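Local coordinates for putative lipoprotein (Parabacteroides distasonis, PDB 4FVS) that is of unknown function but, as a probably exported protein related to the LolA and LolB lipoprotein carriers, probably binds a lipid or another hydrophobic ligand, at residues Lys134-Met139 with Arg171-Lys176; Thr94-Thr99 with Val125-Lys130; Lys80-Tyr85 with Met139-Arg144. All blocks are in the same frame, centred on the assembly; numbering follows the deposited sequence.

Interaction 1 (Lys134-Met139 with Arg171-Lys176)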
ATOM      1  N   LYS A 134      -4.690  22.848  -8.672  1.00 63.87           N
ATOM      2  CA  LYS A 134      -4.619  22.829 -10.141  1.00 63.37           C
ATOM      3  C   LYS A 134      -3.529  21.826 -10.558  1.00 65.83           C
ATOM      4  O   LYS A 134      -3.559  21.283 -11.665  1.00 65.33           O
ATOM      5  CB  LYS A 134      -4.340  24.233 -10.729  1.00 66.60           C
ATOM      6  CG  LYS A 134      -4.472  24.276 -12.249  1.00 59.80           C
ATOM      7  CD  LYS A 134      -4.250  25.633 -12.837  1.00 63.26           C
ATOM      8  CE  LYS A 134      -4.522  25.602 -14.323  1.00 76.35           C
ATOM      9  NZ  LYS A 134      -4.228  26.916 -14.969  1.00 91.69           N
ATOM     10  N   ASN A 135      -2.561  21.595  -9.658  1.00 60.93           N
ATOM     11  CA  ASN A 135      -1.476  20.659  -9.876  1.00 58.63           C
ATOM     12  C   ASN A 135      -1.936  19.290  -9.318  1.00 59.04           C
ATOM     13  O   ASN A 135      -1.913  19.065  -8.100  1.00 57.75           O
ATOM     14  CB  ASN A 135      -0.178  21.197  -9.234  1.00 59.07           C
ATOM     15  CG  ASN A 135       1.054  20.342  -9.436  1.00 86.41           C
ATOM     16  OD1 ASN A 135       1.049  19.272 -10.086  1.00 76.67           O
ATOM     17  ND2 ASN A 135       2.157  20.810  -8.870  1.00 81.78           N
ATOM     18  N   ARG A 136      -2.418  18.412 -10.215  1.00 54.28           N
ATOM     19  CA  ARG A 136      -2.926  17.095  -9.833  1.00 53.00           C
ATOM     20  C   ARG A 136      -2.671  16.029 -10.914  1.00 57.77           C
ATOM     21  O   ARG A 136      -2.324  16.344 -12.056  1.00 59.28           O
ATOM     22  CB  ARG A 136      -4.454  17.147  -9.499  1.00 54.01           C
ATOM     23  CG  ARG A 136      -5.449  17.213 -10.684  1.00 49.67           C
ATOM     24  CD  ARG A 136      -5.469  18.564 -11.371  1.00 47.26           C
ATOM     25  NE  ARG A 136      -6.436  18.616 -12.465  1.00 47.07           N
ATOM     26  CZ  ARG A 136      -6.550  19.636 -13.308  1.00 61.92           C
ATOM     27  NH1 ARG A 136      -5.763  20.700 -13.185  1.00 51.31           N
ATOM     28  NH2 ARG A 136      -7.464  19.611 -14.268  1.00 49.73           N
ATOM     29  N   LYS A 137      -2.866  14.759 -10.508  1.00 52.65           N
ATOM     30  CA  LYS A 137      -2.759  13.535 -11.293  1.00 52.11           C
ATOM     31  C   LYS A 137      -3.820  12.574 -10.863  1.00 58.18           C
ATOM     32  O   LYS A 137      -4.068  12.417  -9.664  1.00 56.89           O
ATOM     33  CB  LYS A 137      -1.377  12.848 -11.132  1.00 53.50           C
ATOM     34  CG  LYS A 137      -0.224  13.377 -11.957  1.00 73.71           C
ATOM     35  CD  LYS A 137       1.029  12.531 -11.681  1.00 84.11           C
ATOM     36  CE  LYS A 137       2.284  13.061 -12.338  1.00102.74           C
ATOM     37  NZ  LYS A 137       3.490  12.304 -11.900  1.00111.86           N
ATOM     38  N   ASP A 138      -4.419  11.892 -11.832  1.00 57.72           N
ATOM     39  CA  ASP A 138      -5.360  10.801 -11.604  1.00 56.39           C
ATOM     40  C   ASP A 138      -4.612   9.502 -11.589  1.00 56.90           C
ATOM     41  O   ASP A 138      -3.752   9.301 -12.447  1.00 56.76           O
ATOM     42  CB  ASP A 138      -6.428  10.749 -12.708  1.00 59.70           C
ATOM     43  CG  ASP A 138      -7.581  11.686 -12.558  1.00 67.38           C
ATOM     44  OD1 ASP A 138      -8.258  11.627 -11.503  1.00 69.54           O
ATOM     45  OD2 ASP A 138      -7.898  12.380 -13.547  1.00 70.80           O
HETATM   46  N   MSE A 139      -4.935   8.606 -10.658  1.00 51.68           N
HETATM   47  CA  MSE A 139      -4.323   7.286 -10.652  1.00 51.47           C
HETATM   48  C   MSE A 139      -5.393   6.267 -10.424  1.00 54.47           C
HETATM   49  O   MSE A 139      -6.086   6.324  -9.404  1.00 55.80           O
HETATM   50  CB  MSE A 139      -3.206   7.173  -9.620  1.00 53.64           C
HETATM   51  CG  MSE A 139      -2.199   8.306  -9.744  1.00 62.57           C
HETATM   52 SE   MSE A 139      -0.633   8.017  -8.749  0.75 70.42          SE
HETATM   53  CE  MSE A 139       0.142   6.640  -9.800  1.00 67.39           C
ATOM     54  N   ARG A 171      -2.987   9.547 -15.342  1.00 56.68           N
ATOM     55  CA  ARG A 171      -3.388  10.691 -16.168  1.00 58.06           C
ATOM     56  C   ARG A 171      -2.976  11.998 -15.524  1.00 63.19           C
ATOM     57  O   ARG A 171      -3.000  12.110 -14.301  1.00 60.55           O
ATOM     58  CB  ARG A 171      -4.897  10.710 -16.393  1.00 56.34           C
ATOM     59  CG  ARG A 171      -5.400   9.543 -17.194  1.00 63.64           C
ATOM     60  CD  ARG A 171      -6.900   9.532 -17.267  1.00 64.38           C
ATOM     61  NE  ARG A 171      -7.374  10.403 -18.335  1.00 70.57           N
ATOM     62  CZ  ARG A 171      -7.930  11.592 -18.140  1.00 75.96           C
ATOM     63  NH1 ARG A 171      -8.093  12.065 -16.904  1.00 54.30           N
ATOM     64  NH2 ARG A 171      -8.336  12.317 -19.173  1.00 47.65           N
ATOM     65  N   SER A 172      -2.610  12.989 -16.345  1.00 63.33           N
ATOM     66  CA  SER A 172      -2.160  14.291 -15.871  1.00 63.92           C
ATOM     67  C   SER A 172      -2.518  15.386 -16.870  1.00 71.42           C
ATOM     68  O   SER A 172      -2.401  15.149 -18.081  1.00 72.60           O
ATOM     69  CB  SER A 172      -0.658  14.281 -15.627  1.00 65.93           C
ATOM     70  OG  SER A 172      -0.229  15.539 -15.136  1.00 76.89           O
ATOM     71  N   PRO A 173      -2.927  16.598 -16.389  1.00 68.27           N
ATOM     72  CA  PRO A 173      -3.263  17.680 -17.323  1.00 70.80           C
ATOM     73  C   PRO A 173      -2.077  18.072 -18.200  1.00 78.56           C
ATOM     74  O   PRO A 173      -2.293  18.468 -19.351  1.00 81.67           O
ATOM     75  CB  PRO A 173      -3.690  18.835 -16.405  1.00 72.35           C
ATOM     76  CG  PRO A 173      -3.163  18.522 -15.083  1.00 74.12           C
ATOM     77  CD  PRO A 173      -3.140  17.028 -14.992  1.00 67.95           C
ATOM     78  N   LYS A 174      -0.840  17.894 -17.679  1.00 74.84           N
ATOM     79  CA  LYS A 174       0.442  18.220 -18.323  1.00 76.93           C
ATOM     80  C   LYS A 174       0.792  17.234 -19.452  1.00 84.64           C
ATOM     81  O   LYS A 174       1.164  17.682 -20.535  1.00 88.68           O
ATOM     82  CB  LYS A 174       1.574  18.252 -17.284  1.00 77.60           C
ATOM     83  CG  LYS A 174       1.419  19.366 -16.247  1.00 95.95           C
ATOM     84  CD  LYS A 174       2.343  19.170 -15.034  1.00109.51           C
ATOM     85  CE  LYS A 174       2.183  20.264 -14.004  1.00118.27           C
ATOM     86  NZ  LYS A 174       3.029  20.026 -12.807  1.00120.84           N
ATOM     87  N   SER A 175       0.681  15.917 -19.213  1.00 80.48           N
ATOM     88  CA  SER A 175       0.967  14.881 -20.210  1.00 81.50           C
ATOM     89  C   SER A 175      -0.175  14.727 -21.217  1.00 87.54           C
ATOM     90  O   SER A 175      -1.340  14.970 -20.889  1.00 86.54           O
ATOM     91  CB  SER A 175       1.226  13.543 -19.527  1.00 83.92           C
ATOM     92  OG  SER A 175       1.347  12.495 -20.476  1.00 98.37           O
ATOM     93  N   LYS A 176       0.168  14.286 -22.435  1.00 87.58           N
ATOM     94  CA  LYS A 176      -0.803  14.051 -23.514  1.00 90.46           C
ATOM     95  C   LYS A 176      -1.348  12.611 -23.470  1.00 94.01           C
ATOM     96  O   LYS A 176      -2.514  12.387 -23.816  1.00 94.74           O
ATOM     97  CB  LYS A 176      -0.177  14.333 -24.894  1.00 96.35           C
TER

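Interaction 2 (Thr94-Thr99 with Val125-Lys130)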
ATOM      1  N   THR A  94       5.836  17.643   0.922  1.00 65.27           N
ATOM      2  CA  THR A  94       4.876  17.493   2.021  1.00 66.80           C
ATOM      3  C   THR A  94       3.502  18.113   1.717  1.00 71.37           C
ATOM      4  O   THR A  94       2.540  17.791   2.424  1.00 71.51           O
ATOM      5  CB  THR A  94       5.446  18.052   3.307  1.00 81.69           C
ATOM      6  OG1 THR A  94       6.855  17.842   3.274  1.00 80.98           O
ATOM      7  CG2 THR A  94       4.867  17.353   4.531  1.00 85.48           C
ATOM      8  N   ASN A  95       3.391  18.934   0.649  1.00 68.40           N
ATOM      9  CA  ASN A  95       2.116  19.532   0.226  1.00 68.62           C
ATOM     10  C   ASN A  95       1.312  18.553  -0.609  1.00 66.11           C
ATOM     11  O   ASN A  95       0.128  18.766  -0.831  1.00 67.07           O
ATOM     12  CB  ASN A  95       2.334  20.823  -0.560  1.00 72.73           C
ATOM     13  CG  ASN A  95       2.973  21.922   0.231  1.00 88.95           C
ATOM     14  OD1 ASN A  95       2.684  22.116   1.426  1.00 78.15           O
ATOM     15  ND2 ASN A  95       3.831  22.679  -0.447  1.00 82.19           N
ATOM     16  N   VAL A  96       1.952  17.474  -1.061  1.00 57.09           N
ATOM     17  CA  VAL A  96       1.317  16.446  -1.870  1.00 53.28           C
ATOM     18  C   VAL A  96       0.399  15.583  -0.990  1.00 58.96           C
ATOM     19  O   VAL A  96       0.824  15.059   0.045  1.00 58.98           O
ATOM     20  CB  VAL A  96       2.360  15.607  -2.613  1.00 53.65           C
ATOM     21  CG1 VAL A  96       1.698  14.519  -3.432  1.00 51.98           C
ATOM     22  CG2 VAL A  96       3.216  16.489  -3.505  1.00 54.31           C
ATOM     23  N   ASP A  97      -0.876  15.482  -1.391  1.00 56.86           N
ATOM     24  CA  ASP A  97      -1.858  14.653  -0.703  1.00 56.30           C
ATOM     25  C   ASP A  97      -2.544  13.720  -1.712  1.00 57.51           C
ATOM     26  O   ASP A  97      -2.397  13.894  -2.925  1.00 57.81           O
ATOM     27  CB  ASP A  97      -2.888  15.505   0.064  1.00 60.42           C
ATOM     28  CG  ASP A  97      -3.304  14.896   1.403  1.00 75.59           C
ATOM     29  OD1 ASP A  97      -3.280  13.645   1.530  1.00 72.93           O
ATOM     30  OD2 ASP A  97      -3.646  15.668   2.323  1.00 88.99           O
ATOM     31  N   ILE A  98      -3.228  12.690  -1.203  1.00 51.44           N
ATOM     32  CA  ILE A  98      -3.966  11.728  -2.015  1.00 49.35           C
ATOM     33  C   ILE A  98      -5.371  11.632  -1.432  1.00 52.72           C
ATOM     34  O   ILE A  98      -5.550  11.675  -0.211  1.00 52.30           O
ATOM     35  CB  ILE A  98      -3.243  10.355  -2.110  1.00 50.84           C
ATOM     36  CG1 ILE A  98      -1.872  10.505  -2.819  1.00 51.51           C
ATOM     37  CG2 ILE A  98      -4.078   9.351  -2.863  1.00 50.46           C
ATOM     38  CD1 ILE A  98      -0.943   9.288  -2.834  1.00 62.56           C
ATOM     39  N   THR A  99      -6.383  11.565  -2.325  1.00 48.85           N
ATOM     40  CA  THR A  99      -7.799  11.463  -1.954  1.00 46.82           C
ATOM     41  C   THR A  99      -8.032  10.134  -1.245  1.00 50.37           C
ATOM     42  O   THR A  99      -7.383   9.124  -1.550  1.00 48.27           O
ATOM     43  CB  THR A  99      -8.698  11.621  -3.179  1.00 45.01           C
ATOM     44  OG1 THR A  99      -8.286  10.702  -4.183  1.00 47.54           O
ATOM     45  CG2 THR A  99      -8.672  13.015  -3.756  1.00 40.22           C
ATOM     46  N   VAL A 125      -7.924   7.397  -7.260  1.00 60.29           N
ATOM     47  CA  VAL A 125      -7.583   8.488  -6.381  1.00 58.49           C
ATOM     48  C   VAL A 125      -7.079   9.686  -7.193  1.00 59.60           C
ATOM     49  O   VAL A 125      -7.023   9.654  -8.421  1.00 59.71           O
ATOM     50  CB  VAL A 125      -6.547   8.028  -5.325  1.00 60.26           C
ATOM     51  CG1 VAL A 125      -7.103   6.872  -4.501  1.00 59.87           C
ATOM     52  CG2 VAL A 125      -5.189   7.684  -5.946  1.00 58.14           C
ATOM     53  N   LYS A 126      -6.762  10.755  -6.486  1.00 53.88           N
ATOM     54  CA  LYS A 126      -6.158  11.913  -7.079  1.00 52.53           C
ATOM     55  C   LYS A 126      -4.989  12.349  -6.206  1.00 54.49           C
ATOM     56  O   LYS A 126      -5.127  12.525  -4.989  1.00 53.41           O
ATOM     57  CB  LYS A 126      -7.162  13.021  -7.290  1.00 54.74           C
ATOM     58  CG  LYS A 126      -6.775  13.885  -8.470  1.00 57.30           C
ATOM     59  CD  LYS A 126      -7.738  14.970  -8.736  1.00 52.95           C
ATOM     60  CE  LYS A 126      -9.085  14.443  -9.149  1.00 54.52           C
ATOM     61  NZ  LYS A 126      -9.193  13.988 -10.554  1.00 50.27           N
ATOM     62  N   ILE A 127      -3.819  12.427  -6.812  1.00 49.84           N
ATOM     63  CA  ILE A 127      -2.643  12.910  -6.097  1.00 49.45           C
ATOM     64  C   ILE A 127      -2.501  14.392  -6.504  1.00 52.81           C
ATOM     65  O   ILE A 127      -2.562  14.712  -7.691  1.00 53.67           O
ATOM     66  CB  ILE A 127      -1.411  12.024  -6.345  1.00 52.20           C
ATOM     67  CG1 ILE A 127      -0.176  12.572  -5.657  1.00 53.35           C
ATOM     68  CG2 ILE A 127      -1.169  11.729  -7.826  1.00 54.46           C
ATOM     69  CD1 ILE A 127       0.885  11.494  -5.423  1.00 64.41           C
ATOM     70  N   TYR A 128      -2.471  15.296  -5.522  1.00 47.28           N
ATOM     71  CA  TYR A 128      -2.487  16.735  -5.780  1.00 47.58           C
ATOM     72  C   TYR A 128      -1.675  17.509  -4.762  1.00 51.27           C
ATOM     73  O   TYR A 128      -1.374  16.983  -3.697  1.00 49.84           O
ATOM     74  CB  TYR A 128      -3.963  17.240  -5.740  1.00 49.57           C
ATOM     75  CG  TYR A 128      -4.654  17.069  -4.395  1.00 50.13           C
ATOM     76  CD1 TYR A 128      -5.261  15.867  -4.048  1.00 50.46           C
ATOM     77  CD2 TYR A 128      -4.682  18.104  -3.465  1.00 53.01           C
ATOM     78  CE1 TYR A 128      -5.854  15.688  -2.796  1.00 50.17           C
ATOM     79  CE2 TYR A 128      -5.280  17.941  -2.212  1.00 54.38           C
ATOM     80  CZ  TYR A 128      -5.859  16.726  -1.877  1.00 58.72           C
ATOM     81  OH  TYR A 128      -6.453  16.570  -0.640  1.00 59.03           O
ATOM     82  N   ASP A 129      -1.434  18.800  -5.048  1.00 49.62           N
ATOM     83  CA  ASP A 129      -0.753  19.749  -4.178  1.00 51.28           C
ATOM     84  C   ASP A 129      -1.821  20.473  -3.345  1.00 58.59           C
ATOM     85  O   ASP A 129      -2.648  21.183  -3.902  1.00 61.38           O
ATOM     86  CB  ASP A 129       0.092  20.716  -5.055  1.00 55.61           C
ATOM     87  CG  ASP A 129       0.917  21.820  -4.384  1.00 73.19           C
ATOM     88  OD1 ASP A 129       0.669  22.117  -3.195  1.00 75.28           O
ATOM     89  OD2 ASP A 129       1.770  22.428  -5.077  1.00 80.50           O
ATOM     90  N   LYS A 130      -1.819  20.270  -2.015  1.00 55.84           N
ATOM     91  CA  LYS A 130      -2.736  20.885  -1.039  1.00 57.87           C
ATOM     92  C   LYS A 130      -2.821  22.403  -1.195  1.00 67.72           C
ATOM     93  O   LYS A 130      -3.905  22.977  -1.008  1.00 70.07           O
ATOM     94  CB  LYS A 130      -2.293  20.564   0.411  1.00 60.37           C
ATOM     95  CG  LYS A 130      -2.710  19.164   0.893  1.00 82.67           C
ATOM     96  CD  LYS A 130      -2.240  18.827   2.317  1.00 96.52           C
ATOM     97  CE  LYS A 130      -0.907  18.103   2.356  1.00107.93           C
ATOM     98  NZ  LYS A 130      -0.593  17.587   3.715  1.00115.47           N
TER
HETATM   99  O   HOH W   1      -0.242  14.342   3.071  1.00 53.71           O

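Interaction 3 (Lys80-Tyr85 with Met139-Arg144)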
ATOM      1  N   LYS A  80      -4.073   4.650  -0.634  1.00 47.76           N
ATOM      2  CA  LYS A  80      -2.803   5.378  -0.800  1.00 47.17           C
ATOM      3  C   LYS A  80      -1.607   4.477  -0.426  1.00 51.25           C
ATOM      4  O   LYS A  80      -0.485   4.710  -0.906  1.00 49.74           O
ATOM      5  CB  LYS A  80      -2.763   6.722  -0.006  1.00 48.99           C
ATOM      6  CG  LYS A  80      -2.859   6.643   1.511  1.00 46.67           C
ATOM      7  CD  LYS A  80      -2.652   7.997   2.105  1.00 49.01           C
ATOM      8  CE  LYS A  80      -3.136   8.110   3.507  1.00 55.11           C
ATOM      9  NZ  LYS A  80      -3.143   9.537   3.943  1.00 63.13           N
ATOM     10  N   GLU A  81      -1.863   3.434   0.395  1.00 48.91           N
ATOM     11  CA  GLU A  81      -0.862   2.433   0.799  1.00 48.97           C
ATOM     12  C   GLU A  81      -0.345   1.640  -0.443  1.00 53.19           C
ATOM     13  O   GLU A  81       0.804   1.188  -0.455  1.00 53.08           O
ATOM     14  CB  GLU A  81      -1.475   1.490   1.841  1.00 50.60           C
ATOM     15  CG  GLU A  81      -0.513   0.539   2.529  1.00 54.27           C
ATOM     16  CD  GLU A  81       0.515   1.054   3.520  1.00 69.27           C
ATOM     17  OE1 GLU A  81       0.908   2.244   3.432  1.00 51.29           O
ATOM     18  OE2 GLU A  81       0.978   0.231   4.349  1.00 67.51           O
ATOM     19  N   THR A  82      -1.190   1.522  -1.489  1.00 50.85           N
ATOM     20  CA  THR A  82      -0.885   0.855  -2.761  1.00 50.80           C
ATOM     21  C   THR A  82       0.203   1.687  -3.522  1.00 52.50           C
ATOM     22  O   THR A  82       0.980   1.091  -4.290  1.00 53.15           O
ATOM     23  CB  THR A  82      -2.217   0.629  -3.583  1.00 56.43           C
ATOM     24  OG1 THR A  82      -2.996  -0.376  -2.937  1.00 67.05           O
ATOM     25  CG2 THR A  82      -1.983   0.166  -5.004  1.00 47.35           C
ATOM     26  N   LEU A  83       0.271   3.031  -3.274  1.00 45.87           N
ATOM     27  CA  LEU A  83       1.182   3.966  -3.944  1.00 44.93           C
ATOM     28  C   LEU A  83       2.429   4.280  -3.103  1.00 52.52           C
ATOM     29  O   LEU A  83       3.148   5.231  -3.411  1.00 54.77           O
ATOM     30  CB  LEU A  83       0.466   5.266  -4.323  1.00 44.59           C
ATOM     31  CG  LEU A  83      -0.867   5.141  -5.104  1.00 47.94           C
ATOM     32  CD1 LEU A  83      -1.489   6.463  -5.264  1.00 47.79           C
ATOM     33  CD2 LEU A  83      -0.668   4.519  -6.466  1.00 50.01           C
ATOM     34  N   SER A  84       2.707   3.447  -2.074  1.00 49.98           N
ATOM     35  CA  SER A  84       3.897   3.478  -1.204  1.00 50.88           C
ATOM     36  C   SER A  84       5.129   2.973  -1.957  1.00 53.36           C
ATOM     37  O   SER A  84       5.712   1.944  -1.562  1.00 53.23           O
ATOM     38  CB  SER A  84       3.684   2.594   0.028  1.00 59.00           C
ATOM     39  OG  SER A  84       2.539   2.933   0.785  1.00 76.81           O
ATOM     40  N   TYR A  85       5.478   3.614  -3.093  1.00 48.11           N
ATOM     41  CA  TYR A  85       6.611   3.105  -3.858  1.00 48.35           C
ATOM     42  C   TYR A  85       7.336   4.244  -4.517  1.00 54.34           C
ATOM     43  O   TYR A  85       6.705   5.272  -4.770  1.00 50.97           O
ATOM     44  CB  TYR A  85       6.195   2.031  -4.880  1.00 48.77           C
ATOM     45  CG  TYR A  85       5.153   2.445  -5.900  1.00 47.81           C
ATOM     46  CD1 TYR A  85       5.526   3.077  -7.089  1.00 48.98           C
ATOM     47  CD2 TYR A  85       3.819   2.076  -5.750  1.00 47.16           C
ATOM     48  CE1 TYR A  85       4.589   3.404  -8.059  1.00 46.92           C
ATOM     49  CE2 TYR A  85       2.874   2.367  -6.734  1.00 48.16           C
ATOM     50  CZ  TYR A  85       3.267   3.029  -7.889  1.00 56.03           C
ATOM     51  OH  TYR A  85       2.366   3.317  -8.880  1.00 57.52           O
HETATM   52  N   MSE A 139      -4.935   8.606 -10.658  1.00 51.68           N
HETATM   53  CA  MSE A 139      -4.323   7.286 -10.652  1.00 51.47           C
HETATM   54  C   MSE A 139      -5.393   6.267 -10.424  1.00 54.47           C
HETATM   55  O   MSE A 139      -6.086   6.324  -9.404  1.00 55.80           O
HETATM   56  CB  MSE A 139      -3.206   7.173  -9.620  1.00 53.64           C
HETATM   57  CG  MSE A 139      -2.199   8.306  -9.744  1.00 62.57           C
HETATM   58 SE   MSE A 139      -0.633   8.017  -8.749  0.75 70.42          SE
HETATM   59  CE  MSE A 139       0.142   6.640  -9.800  1.00 67.39           C
ATOM     60  N   ALA A 140      -5.591   5.386 -11.414  1.00 48.62           N
ATOM     61  CA  ALA A 140      -6.602   4.346 -11.363  1.00 48.23           C
ATOM     62  C   ALA A 140      -5.975   2.983 -11.086  1.00 52.81           C
ATOM     63  O   ALA A 140      -5.142   2.514 -11.855  1.00 54.22           O
ATOM     64  CB  ALA A 140      -7.384   4.318 -12.661  1.00 50.31           C
ATOM     65  N   ILE A 141      -6.327   2.386  -9.945  1.00 48.99           N
ATOM     66  CA  ILE A 141      -5.898   1.049  -9.533  1.00 49.04           C
ATOM     67  C   ILE A 141      -7.098   0.148  -9.797  1.00 49.70           C
ATOM     68  O   ILE A 141      -8.116   0.260  -9.119  1.00 46.83           O
ATOM     69  CB  ILE A 141      -5.376   1.005  -8.063  1.00 52.63           C
ATOM     70  CG1 ILE A 141      -4.255   2.047  -7.828  1.00 53.21           C
ATOM     71  CG2 ILE A 141      -4.902  -0.409  -7.675  1.00 53.08           C
ATOM     72  CD1 ILE A 141      -4.332   2.686  -6.407  1.00 68.28           C
ATOM     73  N   LYS A 142      -6.997  -0.700 -10.820  1.00 46.67           N
ATOM     74  CA  LYS A 142      -8.118  -1.522 -11.265  1.00 48.26           C
ATOM     75  C   LYS A 142      -7.659  -2.940 -11.616  1.00 52.61           C
ATOM     76  O   LYS A 142      -6.476  -3.240 -11.528  1.00 50.67           O
ATOM     77  CB  LYS A 142      -8.784  -0.841 -12.501  1.00 52.77           C
ATOM     78  CG  LYS A 142      -7.797  -0.498 -13.623  1.00 65.86           C
ATOM     79  CD  LYS A 142      -8.341   0.512 -14.595  1.00 76.38           C
ATOM     80  CE  LYS A 142      -7.249   0.954 -15.550  1.00 92.65           C
ATOM     81  NZ  LYS A 142      -7.665   2.110 -16.383  1.00103.99           N
ATOM     82  N   ASP A 143      -8.613  -3.808 -12.016  1.00 50.36           N
ATOM     83  CA  ASP A 143      -8.395  -5.196 -12.430  1.00 49.68           C
ATOM     84  C   ASP A 143      -7.539  -5.947 -11.404  1.00 53.58           C
ATOM     85  O   ASP A 143      -6.609  -6.667 -11.771  1.00 56.67           O
ATOM     86  CB  ASP A 143      -7.757  -5.223 -13.822  1.00 52.05           C
ATOM     87  CG  ASP A 143      -8.455  -4.371 -14.875  1.00 64.15           C
ATOM     88  OD1 ASP A 143      -9.683  -4.557 -15.080  1.00 68.20           O
ATOM     89  OD2 ASP A 143      -7.765  -3.567 -15.539  1.00 64.97           O
ATOM     90  N   ARG A 144      -7.865  -5.778 -10.111  1.00 48.27           N
ATOM     91  CA  ARG A 144      -7.154  -6.428  -9.015  1.00 48.10           C
ATOM     92  C   ARG A 144      -7.468  -7.900  -9.023  1.00 54.54           C
ATOM     93  O   ARG A 144      -8.637  -8.253  -9.147  1.00 59.35           O
ATOM     94  CB  ARG A 144      -7.521  -5.798  -7.655  1.00 46.92           C
ATOM     95  CG  ARG A 144      -7.202  -4.309  -7.534  1.00 44.96           C
ATOM     96  CD  ARG A 144      -7.722  -3.715  -6.237  1.00 48.53           C
ATOM     97  NE  ARG A 144      -7.051  -4.205  -5.022  1.00 51.77           N
ATOM     98  CZ  ARG A 144      -7.663  -4.390  -3.857  1.00 52.56           C
ATOM     99  NH1 ARG A 144      -8.959  -4.155  -3.738  1.00 47.95           N
ATOM    100  NH2 ARG A 144      -6.988  -4.834  -2.809  1.00 34.29           N
TER

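Interaction 1 (Lys134-Met139 with Arg171-Lys176)
Asp-138 and Arg-171 stand side by side on one face of the strand pair, their side chains pointing the same way, and this shared direction sets up the ion pair at the end of the contact. In both residues CG lies anti to the carbonyl carbon, and the two CB atoms are 4.0 Å apart. The arginine chain then bends at chi3 (84°), which turns the guanidinium back so that NH1 meets Asp-138 OD2 at 3.4 Å. The carboxylate oxygen sits at the guanidinium edge, near its plane, although the two flat groups are inclined by 35°. OD1 is held more closely by Lys-126 of strand 123-129, so the carboxylate lies between two cations, which would be expected to favour its charged form. Beneath the ion pair the backbones close an antiparallel hydrogen-bonded pair: Asp-138 N donates to Arg-171 O at 2.9 Å, and Arg-171 N donates back to Asp-138 O at 3.0 Å. This pair is the last rung between strands 132-154 and 157-171 in the antiparallel meander, consistent with a LolA/LolB-like fold. Segment 171-176 leaves the strand after Arg-171, at Ser-172 and Pro-173, and side chains take over. Arg-136, with CG in the crowded position (chi1 77°) and a bend at chi2, curls back so that NH1 donates to Lys-134 O at 2.7 Å, on a lone pair and within the guanidinium plane. Over one face of the group thus fixed lies Pro-173 CG, offset toward the rim and 3.9 Å from Arg-136 NH1. Farther out, the extended Lys-174 chain crosses Asn-135 obliquely, and its NZ makes a weak hydrogen bond to Asn-135 OD1.

Interaction 2 (Thr94-Thr99 with Val125-Lys130)
Strand 96-98 meets strand 125-129 in antiparallel register, and most of the backbone polar groups between them find partners. At the central hydrogen-bonded pair Asp-97 N donates to Tyr-128 O at 2.8 Å, nearly along the C=O axis, while Tyr-128 N returns a bond to Asp-97 O at 3.0 Å. Toward Thr-99 a hydroxyl replaces a carbonyl: with chi1 53°, OG1 accepts from Lys-126 N at 2.8 Å, and Thr-99 N donates to Lys-126 O. At the other end Lys-130 N reaches Asn-95 O at 2.7 Å, from above the carbonyl plane. Val-96 O accepts from Asn-62 ND2 and from a water that weakly meets Lys-130 NZ. Asp-97 OD1 turns its anti lone pair to Ile-98 N; OD2 makes a long ion pair with Lys-130 NZ, whose bond to Thr-94 O is weak. The Tyr-128 ring lies alongside Asp-97, with CB in an off-centre CH-pi contact. On the other face Val-96 CG1 packs on Ile-127 CG1 at 3.5 Å. Lys-126 NZ is paired with Asp-138, and Asp-129 OD1 takes Lys-131 N. Cohesion of this edge strand therefore rests chiefly on backbone bonds and aliphatic packing, the Lys-130 ammonium adding long or weak contacts.

Interaction 3 (Lys80-Tyr85 with Met139-Arg144)
Five buried side chains carry the meeting of the 3-10 turn and loop at 80-85 with strand 139-144; the backbones stay well apart, with the CA atoms of Thr-82 and Ile-141 8.4 Å from each other. The tightest point is apolar. Thr-82 and Ile-141 approach tip to tip, the threonine methyl CG2, anti to the backbone N, touching Ile-141 CD1 at 3.7 Å. Next to it Leu-83 crosses selenomethionine Met-139 obliquely: CD1 rests on SE at 3.9 Å, and CD2 bridges between Met-139 CE and Ile-141 CD1. The bend of the Met-139 chain at chi3 (72°) carries CE toward the end of Tyr-85, and here the fit loosens, with Tyr-85 OH 4.1 Å from CE. Beyond Ile-141 the contact ends: Lys-142 and Asp-143 lie far from the loop, and Asp-143 is exposed to solvent. The loop keeps its own shape through internal bonds, among them Leu-83 N to Lys-80 O at 3.0 Å and Ser-84 OG to Glu-81 O at 2.8 Å. Deep in the protein, this loop joins strand 74-78 to the short helix 86-89, which Tyr-85 precedes as N-cap residue, and packs against the inward side chains of strand 132-154, with Val-125 and Ile-127 of strand 123-129 on one side and Tyr-166 and Ile-168 of strand 157-171 on the other.

Overall arrangement
Strand 132-154 ties the three contacts together. Its first part serves interaction 1 and its next interaction 3, the two sharing Met-139 with centres about 16 Å apart; its neighbour, strand 123-129, belongs to interaction 2, centred about 12 Å from interaction 1 and 14 Å from interaction 3. Along the chain, interaction 2 is nested within the loop closed by interaction 3 and closes before interaction 1 opens, whereas interactions 1 and 3 alternate. Interaction 2 adds the edge strand 96-98, interaction 1 closes the pairing of strands 132-154 and 157-171, and interaction 3 is buried near the chain centre. Ile-98 and Val-125 touch Leu-83, so loop 80-85 packs inside that edge, consistent with, though not proof of, a lipid-carrier fold.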